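DUF2019 domain-containing protein (Rhodopseudomonas palustris, PDB 2I9C) is of unknown function but is a small all-helical protein of the DUF2019 family, which is grouped with the TPR-like helical-repeat families. Local coordinates at residues Asp57-Phe66 / Ala77-Lys88; Ala89-Val97 / Ala108-Asp116. All coordinates share one frame; numbering follows the deposited sequence. Where two conformers were deposited one is given.

Contact 1: Asp57-Phe66 / Ala77-Lys88. With ACT (acetate ion), chain C.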
loop_
_atom_site.group_PDB
_atom_site.type_symbol
_atom_site.label_atom_id
_atom_site.label_comp_id
_atom_site.label_asym_id
_atom_site.label_seq_id
_atom_site.Cartn_x
_atom_site.Cartn_y
_atom_site.Cartn_z
ATOM N N ASP A 57 -4.848 -7.764 13.471
ATOM C CA ASP A 57 -4.369 -6.798 12.490
ATOM C C ASP A 57 -4.319 -7.436 11.084
ATOM O O ASP A 57 -3.307 -8.059 10.694
ATOM C CB ASP A 57 -3.007 -6.219 12.911
ATOM C CG ASP A 57 -2.643 -4.981 12.149
ATOM O OD1 ASP A 57 -3.106 -4.816 11.014
ATOM O OD2 ASP A 57 -1.852 -4.182 12.689
ATOM N N GLN A 58 -5.421 -7.295 10.339
ATOM C CA GLN A 58 -5.562 -8.029 9.073
ATOM C C GLN A 58 -4.861 -7.293 7.927
ATOM O O GLN A 58 -4.935 -7.719 6.806
ATOM C CB GLN A 58 -7.036 -8.295 8.715
ATOM C CG GLN A 58 -7.709 -9.369 9.563
ATOM C CD GLN A 58 -6.957 -10.675 9.519
ATOM O OE1 GLN A 58 -6.641 -11.216 8.426
ATOM N NE2 GLN A 58 -6.640 -11.201 10.709
ATOM N N ARG A 59 -4.118 -6.221 8.221
ATOM C CA ARG A 59 -3.187 -5.699 7.196
ATOM C C ARG A 59 -2.223 -6.792 6.704
ATOM O O ARG A 59 -1.679 -6.703 5.604
ATOM C CB ARG A 59 -2.396 -4.488 7.727
ATOM C CG ARG A 59 -3.227 -3.224 7.869
ATOM C CD ARG A 59 -2.416 -2.058 8.485
ATOM N NE ARG A 59 -1.953 -2.322 9.859
ATOM C CZ ARG A 59 -1.234 -1.463 10.590
ATOM N NH1 ARG A 59 -0.958 -0.278 10.108
ATOM N NH2 ARG A 59 -0.835 -1.772 11.808
ATOM N N THR A 60 -1.980 -7.795 7.543
ATOM C CA THR A 60 -1.215 -8.969 7.182
ATOM C C THR A 60 -1.729 -9.621 5.878
ATOM O O THR A 60 -0.958 -10.178 5.088
ATOM C CB THR A 60 -1.234 -9.999 8.356
ATOM O OG1 THR A 60 -0.462 -9.457 9.432
ATOM C CG2 THR A 60 -0.561 -11.269 7.956
ATOM N N ALA A 61 -3.024 -9.501 5.620
ATOM C CA ALA A 61 -3.563 -10.093 4.428
ATOM C C ALA A 61 -3.075 -9.389 3.141
ATOM O O ALA A 61 -3.158 -9.994 2.064
ATOM C CB ALA A 61 -5.119 -10.109 4.508
ATOM N N LEU A 62 -2.555 -8.144 3.248
ATOM C CA LEU A 62 -2.042 -7.417 2.061
ATOM C C LEU A 62 -0.701 -7.942 1.548
ATOM O O LEU A 62 -0.259 -7.602 0.440
ATOM C CB LEU A 62 -1.908 -5.897 2.348
ATOM C CG LEU A 62 -3.217 -5.213 2.747
ATOM C CD1 LEU A 62 -2.899 -3.793 3.312
ATOM C CD2 LEU A 62 -4.177 -5.202 1.533
ATOM N N LEU A 63 -0.031 -8.742 2.374
ATOM C CA LEU A 63 1.199 -9.376 1.963
ATOM C C LEU A 63 1.029 -10.187 0.644
ATOM O O LEU A 63 1.978 -10.267 -0.139
ATOM C CB LEU A 63 1.753 -10.251 3.107
ATOM C CG LEU A 63 2.362 -9.624 4.384
ATOM C CD1 LEU A 63 2.730 -10.732 5.377
ATOM C CD2 LEU A 63 3.655 -8.835 4.055
ATOM N N SER A 64 -0.156 -10.768 0.403
ATOM C CA SER A 64 -0.466 -11.499 -0.862
ATOM C C SER A 64 -0.305 -10.639 -2.110
ATOM O O SER A 64 -0.171 -11.155 -3.222
ATOM C CB SER A 64 -1.910 -11.952 -0.852
ATOM O OG SER A 64 -2.073 -13.052 0.024
ATOM N N LEU A 65 -0.347 -9.326 -1.933
ATOM C CA LEU A 65 -0.250 -8.427 -3.040
ATOM C C LEU A 65 1.157 -8.066 -3.480
ATOM O O LEU A 65 1.299 -7.302 -4.418
ATOM C CB LEU A 65 -1.001 -7.146 -2.698
ATOM C CG LEU A 65 -2.492 -7.315 -2.411
ATOM C CD1 LEU A 65 -3.091 -5.875 -2.182
ATOM C CD2 LEU A 65 -3.261 -8.035 -3.540
ATOM N N PHE A 66 2.193 -8.552 -2.779
ATOM C CA PHE A 66 3.597 -8.218 -3.138
ATOM C C PHE A 66 3.966 -8.764 -4.520
ATOM O O PHE A 66 4.923 -8.266 -5.115
ATOM C CB PHE A 66 4.579 -8.807 -2.125
ATOM C CG PHE A 66 4.704 -8.021 -0.814
ATOM C CD1 PHE A 66 3.775 -7.053 -0.445
ATOM C CD2 PHE A 66 5.744 -8.330 0.092
ATOM C CE1 PHE A 66 3.878 -6.414 0.779
ATOM C CE2 PHE A 66 5.883 -7.632 1.323
ATOM C CZ PHE A 66 4.955 -6.682 1.669
ATOM N N ALA A 77 1.150 -1.778 -0.817
ATOM C CA ALA A 77 1.042 -2.965 0.039
ATOM C C ALA A 77 2.260 -3.081 0.983
ATOM O O ALA A 77 2.094 -3.378 2.169
ATOM C CB ALA A 77 0.875 -4.281 -0.815
ATOM N N ALA A 78 3.451 -2.790 0.473
ATOM C CA ALA A 78 4.648 -2.819 1.287
ATOM C C ALA A 78 4.649 -1.674 2.286
ATOM O O ALA A 78 4.958 -1.862 3.469
ATOM C CB ALA A 78 5.908 -2.787 0.402
ATOM N N LYS A 79 4.263 -0.475 1.843
ATOM C CA LYS A 79 4.167 0.647 2.807
ATOM C C LYS A 79 3.194 0.375 3.951
ATOM O O LYS A 79 3.473 0.692 5.090
ATOM C CB LYS A 79 3.803 1.966 2.113
ATOM C CG LYS A 79 4.970 2.556 1.346
ATOM C CD LYS A 79 4.577 3.656 0.406
ATOM C CE LYS A 79 4.267 4.962 1.095
ATOM N NZ LYS A 79 3.702 5.910 0.039
ATOM N N LEU A 80 2.075 -0.244 3.647
ATOM C CA LEU A 80 1.016 -0.464 4.651
ATOM C C LEU A 80 1.194 -1.752 5.457
ATOM O O LEU A 80 0.385 -2.052 6.350
ATOM C CB LEU A 80 -0.383 -0.462 3.966
ATOM C CG LEU A 80 -0.847 0.967 3.600
ATOM C CD1 LEU A 80 -2.078 0.973 2.683
ATOM C CD2 LEU A 80 -1.173 1.722 4.864
ATOM N N THR A 81 2.229 -2.531 5.146
ATOM C CA THR A 81 2.536 -3.690 5.978
ATOM C C THR A 81 3.820 -3.538 6.789
ATOM O O THR A 81 4.251 -4.505 7.442
ATOM C CB THR A 81 2.556 -5.014 5.174
ATOM O OG1 THR A 81 3.439 -4.910 4.049
ATOM C CG2 THR A 81 1.185 -5.339 4.660
ATOM N N LEU A 82 4.452 -2.367 6.757
ATOM C CA LEU A 82 5.684 -2.180 7.555
ATOM C C LEU A 82 5.454 -2.448 9.048
ATOM O O LEU A 82 6.341 -2.929 9.718
ATOM C CB LEU A 82 6.290 -0.785 7.375
ATOM C CG LEU A 82 7.053 -0.555 6.063
ATOM C CD1 LEU A 82 7.021 0.958 5.706
ATOM C CD2 LEU A 82 8.484 -1.036 6.235
ATOM N N ALA A 83 4.256 -2.161 9.555
ATOM C CA ALA A 83 4.007 -2.361 10.973
ATOM C C ALA A 83 3.830 -3.828 11.303
ATOM O O ALA A 83 4.330 -4.282 12.322
ATOM C CB ALA A 83 2.798 -1.553 11.445
ATOM N N VAL A 84 3.121 -4.571 10.455
ATOM C CA VAL A 84 2.793 -5.960 10.778
ATOM C C VAL A 84 3.862 -6.946 10.316
ATOM O O VAL A 84 3.888 -8.087 10.777
ATOM C CB VAL A 84 1.397 -6.393 10.246
ATOM C CG1 VAL A 84 0.302 -5.563 10.887
ATOM C CG2 VAL A 84 1.317 -6.322 8.681
ATOM N N ALA A 85 4.725 -6.525 9.388
ATOM C CA ALA A 85 5.729 -7.427 8.796
ATOM C C ALA A 85 6.926 -6.594 8.358
ATOM O O ALA A 85 7.149 -6.413 7.145
ATOM C CB ALA A 85 5.137 -8.184 7.612
ATOM N N PRO A 86 7.674 -6.036 9.336
ATOM C CA PRO A 86 8.688 -5.045 8.955
ATOM C C PRO A 86 9.763 -5.594 8.040
ATOM O O PRO A 86 10.170 -4.888 7.107
ATOM C CB PRO A 86 9.286 -4.581 10.303
ATOM C CG PRO A 86 8.917 -5.614 11.286
ATOM C CD PRO A 86 7.619 -6.234 10.804
ATOM N N VAL A 87 10.206 -6.831 8.294
ATOM C CA VAL A 87 11.255 -7.477 7.491
ATOM C C VAL A 87 10.803 -7.704 6.025
ATOM O O VAL A 87 11.477 -7.246 5.084
ATOM C CB VAL A 87 11.754 -8.807 8.128
ATOM C CG1 VAL A 87 12.584 -9.629 7.119
ATOM C CG2 VAL A 87 12.563 -8.528 9.402
ATOM N N LYS A 88 9.685 -8.409 5.845
ATOM C CA LYS A 88 9.079 -8.635 4.519
ATOM C C LYS A 88 8.770 -7.329 3.767
ATOM O O LYS A 88 9.045 -7.209 2.558
ATOM C CB LYS A 88 7.803 -9.478 4.642
ATOM C CG LYS A 88 8.017 -10.988 4.863
ATOM C CD LYS A 88 6.674 -11.688 5.129
ATOM C CE LYS A 88 6.850 -12.961 5.992
ATOM N NZ LYS A 88 5.538 -13.415 6.610
HETATM C C ACT C . 8.277 -10.021 9.366
HETATM O O ACT C . 8.363 -9.861 8.155
HETATM O OXT ACT C . 8.913 -9.195 10.055
HETATM C CH3 ACT C . 7.415 -11.101 9.896
#
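Phe66 and Thr81 meet where a 3-10 segment, 58-65, packs against the end of helix 71-79, the turn after it and the start of helix 86-99 in this all-helical fold. No hydrogen bond crosses the contact, which is held by van der Waals packing. The Phe66 ring presents its edge to Thr81, CZ lying 3.3 Å from OG1, while Leu63 CA stands over one ring face, offset toward the rim. Thr81 OG1 sits between its backbone N and carbonyl carbon (chi1 54°), from where it bonds back to Ala77 O at 2.8 Å; CG2 is thereby turned to Arg59 O and Leu62 CB. Leu63 CD2 touches Ala85 CB, and the methyl of Ala77 lies against Leu65 CB at 3.9 Å. Phe18 of helix 11-30 backs Leu62, Leu65 and Leu80.

Arg59 grips Asp57 side-on, NE to OD1 and NH2 to OD2, both on syn lone pairs and near the guanidinium plane; Asp57 OD1 also accepts from Arg59 N in an Asx turn. Arg59 NH2 has a second partner in Lys123 O. Val84 CG1 lies against the Asp57 carboxylate, and the Ala83 methyl near Arg59 NH2. An acetate, probably from crystallisation, accepts hydrogen bonds from Lys88 N, 3.0 Å from its O, and from Val87 N at OXT.

Contact 2: Ala89-Val97 / Ala108-Asp116; sequences AREQLEAIV and AGMCLDLLD. With ACT (acetate ion), chain B.
Leu93 and Leu112 interlock by knobs-into-holes packing where helices 86-99 and 104-117 cross nearer antiparallel than parallel, their segment axes 9.0 Å apart with 135° between their N-to-C directions. Leu93 enters the hole formed by Ala108, Cys111, Leu112 and Leu115: its CD1 branch reaches Cys111 SG and Leu112 CD2, while CD2 rests on the Ala108 methyl. In return Leu112 sits among Arg90, Leu93, Glu94 and Val97, with CD1 3.7 Å from Glu94 CG. The small residues Ala108 and Gly109 allow a close backbone approach, and Val97 CG2 comes within 3.5 Å of Gly109 N. Ile96 CG2 adds a further contact to the Ala108 methyl.

Charged groups close the exposed side. Arg90 leaves its helix with CG anti to the backbone N (chi1 176°) and stays extended to NE, which carries the guanidinium across to Asp116. There NH2 donates to the syn lone pair of OD1 at 2.7 Å, tilted from the guanidinium plane; weak bonds run from NH1 to OD1 and from NH2 to OD2. NE turns back to Glu94 OE2 at 3.1 Å, meeting it from above the carboxylate plane. Arg90 thus joins two carboxylates and probably offsets their mutual repulsion. Leu112 CD2 lies 3.9 Å above the centre of one guanidinium face, which sets the salt-bridge network directly on the apolar packing.

Away from helix 104-117, Gln92 NE2 binds an acetate, probably from crystallisation, which Arg74 also holds. Helix 71-79 packs against both partners, through Ala78 on Leu93 and Leu75 on Ala108, and Leu82 of the following turn touches Cys111 and Leu115.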
loop_
_atom_site.group_PDB
_atom_site.type_symbol
_atom_site.label_atom_id
_atom_site.label_comp_id
_atom_site.label_asym_id
_atom_site.label_seq_id
_atom_site.Cartn_x
_atom_site.Cartn_y
_atom_site.Cartn_z
ATOM N N ALA A 89 8.145 -6.383 4.455
ATOM C CA ALA A 89 7.808 -5.089 3.850
ATOM C C ALA A 89 9.062 -4.333 3.403
ATOM O O ALA A 89 9.102 -3.808 2.282
ATOM C CB ALA A 89 6.942 -4.224 4.786
ATOM N N ARG A 90 10.076 -4.286 4.263
ATOM C CA ARG A 90 11.335 -3.604 3.952
ATOM C C ARG A 90 12.002 -4.258 2.702
ATOM O O ARG A 90 12.473 -3.566 1.802
ATOM C CB ARG A 90 12.298 -3.596 5.169
ATOM C CG ARG A 90 13.642 -2.985 4.816
ATOM C CD ARG A 90 14.667 -2.814 5.961
ATOM N NE ARG A 90 15.635 -1.815 5.478
ATOM C CZ ARG A 90 15.681 -0.532 5.849
ATOM N NH1 ARG A 90 14.843 -0.057 6.776
ATOM N NH2 ARG A 90 16.594 0.268 5.298
ATOM N N GLU A 91 12.027 -5.591 2.678
ATOM C CA GLU A 91 12.550 -6.355 1.536
ATOM C C GLU A 91 11.853 -5.997 0.208
ATOM O O GLU A 91 12.512 -5.845 -0.836
ATOM C CB GLU A 91 12.434 -7.852 1.828
ATOM C CG GLU A 91 12.966 -8.789 0.710
ATOM C CD GLU A 91 12.697 -10.301 0.972
ATOM O OE1 GLU A 91 11.540 -10.684 1.325
ATOM O OE2 GLU A 91 13.661 -11.106 0.792
ATOM N N GLN A 92 10.531 -5.892 0.235
ATOM C CA GLN A 92 9.786 -5.480 -0.951
ATOM C C GLN A 92 10.111 -4.029 -1.334
ATOM O O GLN A 92 10.366 -3.754 -2.485
ATOM C CB GLN A 92 8.275 -5.679 -0.783
ATOM C CG GLN A 92 7.415 -5.210 -1.988
ATOM C CD GLN A 92 7.759 -5.865 -3.306
ATOM O OE1 GLN A 92 8.221 -7.029 -3.362
ATOM N NE2 GLN A 92 7.549 -5.123 -4.389
ATOM N N LEU A 93 10.199 -3.129 -0.371
ATOM C CA LEU A 93 10.542 -1.765 -0.721
ATOM C C LEU A 93 11.908 -1.712 -1.365
ATOM O O LEU A 93 12.111 -0.925 -2.274
ATOM C CB LEU A 93 10.475 -0.848 0.506
ATOM C CG LEU A 93 9.110 -0.579 1.141
ATOM C CD1 LEU A 93 9.299 0.250 2.423
ATOM C CD2 LEU A 93 8.203 0.190 0.127
ATOM N N GLU A 94 12.849 -2.525 -0.859
ATOM C CA GLU A 94 14.204 -2.585 -1.380
ATOM C C GLU A 94 14.201 -3.080 -2.817
ATOM O O GLU A 94 14.910 -2.528 -3.620
ATOM C CB GLU A 94 15.113 -3.433 -0.485
ATOM C CG GLU A 94 15.459 -2.683 0.840
ATOM C CD GLU A 94 16.221 -3.501 1.880
ATOM O OE1 GLU A 94 16.200 -4.765 1.857
ATOM O OE2 GLU A 94 16.816 -2.849 2.763
ATOM N N ALA A 95 13.418 -4.117 -3.117
ATOM C CA ALA A 95 13.193 -4.616 -4.517
ATOM C C ALA A 95 12.603 -3.558 -5.459
ATOM O O ALA A 95 13.009 -3.470 -6.614
ATOM C CB ALA A 95 12.306 -5.857 -4.507
ATOM N N ILE A 96 11.608 -2.803 -4.981
ATOM C CA ILE A 96 11.081 -1.661 -5.742
ATOM C C ILE A 96 12.175 -0.613 -6.040
ATOM O O ILE A 96 12.367 -0.233 -7.200
ATOM C CB ILE A 96 9.805 -1.041 -5.064
ATOM C CG1 ILE A 96 8.726 -2.133 -4.931
ATOM C CG2 ILE A 96 9.286 0.224 -5.879
ATOM C CD1 ILE A 96 7.473 -1.638 -4.120
ATOM N N VAL A 97 12.907 -0.145 -5.018
ATOM C CA VAL A 97 14.120 0.669 -5.298
ATOM C C VAL A 97 15.046 0.017 -6.352
ATOM O O VAL A 97 15.446 0.692 -7.290
ATOM C CB VAL A 97 14.927 0.961 -4.011
ATOM C CG1 VAL A 97 16.211 1.680 -4.326
ATOM C CG2 VAL A 97 14.101 1.788 -3.052
ATOM N N ALA A 108 9.576 4.625 -2.676
ATOM C CA ALA A 108 10.102 3.547 -1.818
ATOM C C ALA A 108 11.436 3.907 -1.194
ATOM O O ALA A 108 11.663 3.602 -0.036
ATOM C CB ALA A 108 10.178 2.249 -2.585
ATOM N N GLY A 109 12.290 4.595 -1.969
ATOM C CA GLY A 109 13.582 5.100 -1.521
ATOM C C GLY A 109 13.421 6.073 -0.360
ATOM O O GLY A 109 14.108 5.927 0.673
HETATM N N MSE A 110 12.507 7.043 -0.507
HETATM C CA MSE A 110 12.195 7.999 0.561
HETATM C C MSE A 110 11.636 7.309 1.834
HETATM O O MSE A 110 12.033 7.658 2.964
HETATM C CB MSE A 110 11.260 9.105 0.047
HETATM C CG MSE A 110 10.927 10.233 1.059
HETATM SE SE MSE A 110 12.209 11.782 1.176
HETATM C CE MSE A 110 13.431 11.084 2.512
ATOM N N CYS A 111 10.749 6.321 1.647
ATOM C CA CYS A 111 10.234 5.516 2.751
ATOM C C CYS A 111 11.362 4.863 3.544
ATOM O O CYS A 111 11.374 4.918 4.770
ATOM C CB CYS A 111 9.284 4.425 2.263
ATOM S SG CYS A 111 8.372 3.725 3.609
ATOM N N LEU A 112 12.291 4.242 2.827
ATOM C CA LEU A 112 13.418 3.585 3.443
ATOM C C LEU A 112 14.375 4.600 4.141
ATOM O O LEU A 112 14.879 4.332 5.238
ATOM C CB LEU A 112 14.136 2.733 2.398
ATOM C CG LEU A 112 13.432 1.471 1.929
ATOM C CD1 LEU A 112 14.256 0.856 0.773
ATOM C CD2 LEU A 112 13.179 0.467 3.072
ATOM N N ASP A 113 14.580 5.763 3.541
ATOM C CA ASP A 113 15.357 6.858 4.197
ATOM C C ASP A 113 14.722 7.260 5.538
ATOM O O ASP A 113 15.399 7.330 6.554
ATOM C CB ASP A 113 15.493 8.081 3.264
ATOM C CG ASP A 113 16.376 7.792 2.041
ATOM O OD1 ASP A 113 17.137 6.795 2.085
ATOM O OD2 ASP A 113 16.302 8.531 1.026
ATOM N N LEU A 114 13.405 7.456 5.542
ATOM C CA LEU A 114 12.685 7.822 6.748
ATOM C C LEU A 114 12.791 6.706 7.788
ATOM O O LEU A 114 12.981 6.970 8.957
ATOM C CB LEU A 114 11.211 8.118 6.415
ATOM C CG LEU A 114 10.928 9.386 5.589
ATOM C CD1 LEU A 114 9.526 9.351 4.955
ATOM C CD2 LEU A 114 11.082 10.544 6.540
ATOM N N LEU A 115 12.664 5.457 7.338
ATOM C CA LEU A 115 12.808 4.296 8.221
ATOM C C LEU A 115 14.190 4.211 8.864
ATOM O O LEU A 115 14.318 3.843 10.021
ATOM C CB LEU A 115 12.549 3.005 7.423
ATOM C CG LEU A 115 11.087 2.694 7.193
ATOM C CD1 LEU A 115 10.921 1.522 6.239
ATOM C CD2 LEU A 115 10.397 2.431 8.541
ATOM N N ASP A 116 15.215 4.524 8.088
ATOM C CA ASP A 116 16.601 4.501 8.556
ATOM C C ASP A 116 16.919 5.650 9.522
ATOM O O ASP A 116 17.802 5.510 10.359
ATOM C CB ASP A 116 17.582 4.478 7.372
ATOM C CG ASP A 116 17.506 3.171 6.575
ATOM O OD1 ASP A 116 17.094 2.145 7.153
ATOM O OD2 ASP A 116 17.872 3.161 5.375
HETATM C C ACT B . 9.667 -5.593 -7.666
HETATM O O ACT B . 8.623 -5.584 -6.914
HETATM O OXT ACT B . 10.252 -6.651 -8.267
HETATM C CH3 ACT B . 10.194 -4.259 -7.744
#

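In the fold
Helix 86-99 belongs to both contacts: its first turn enters contact 1, and the next turns pair with helix 104-117 in contact 2. The two lie in series along the chain, and neither is wholly buried. Contact 1 is nearer the middle of the chain, about 8 Å from centre to centre against about 12 Å for contact 2. It joins a 3-10 segment to two helix ends and the turn between them, mainly by apolar packing, with its salt bridge inside one segment, whereas contact 2 joins two regular helices and carries a salt bridge across them at the surface. The contacts touch directly: Ala89 CB packs on Ala78 O and Thr81 OG1, and Leu82 CD2 meets Leu115 CD1 at 3.5 Å.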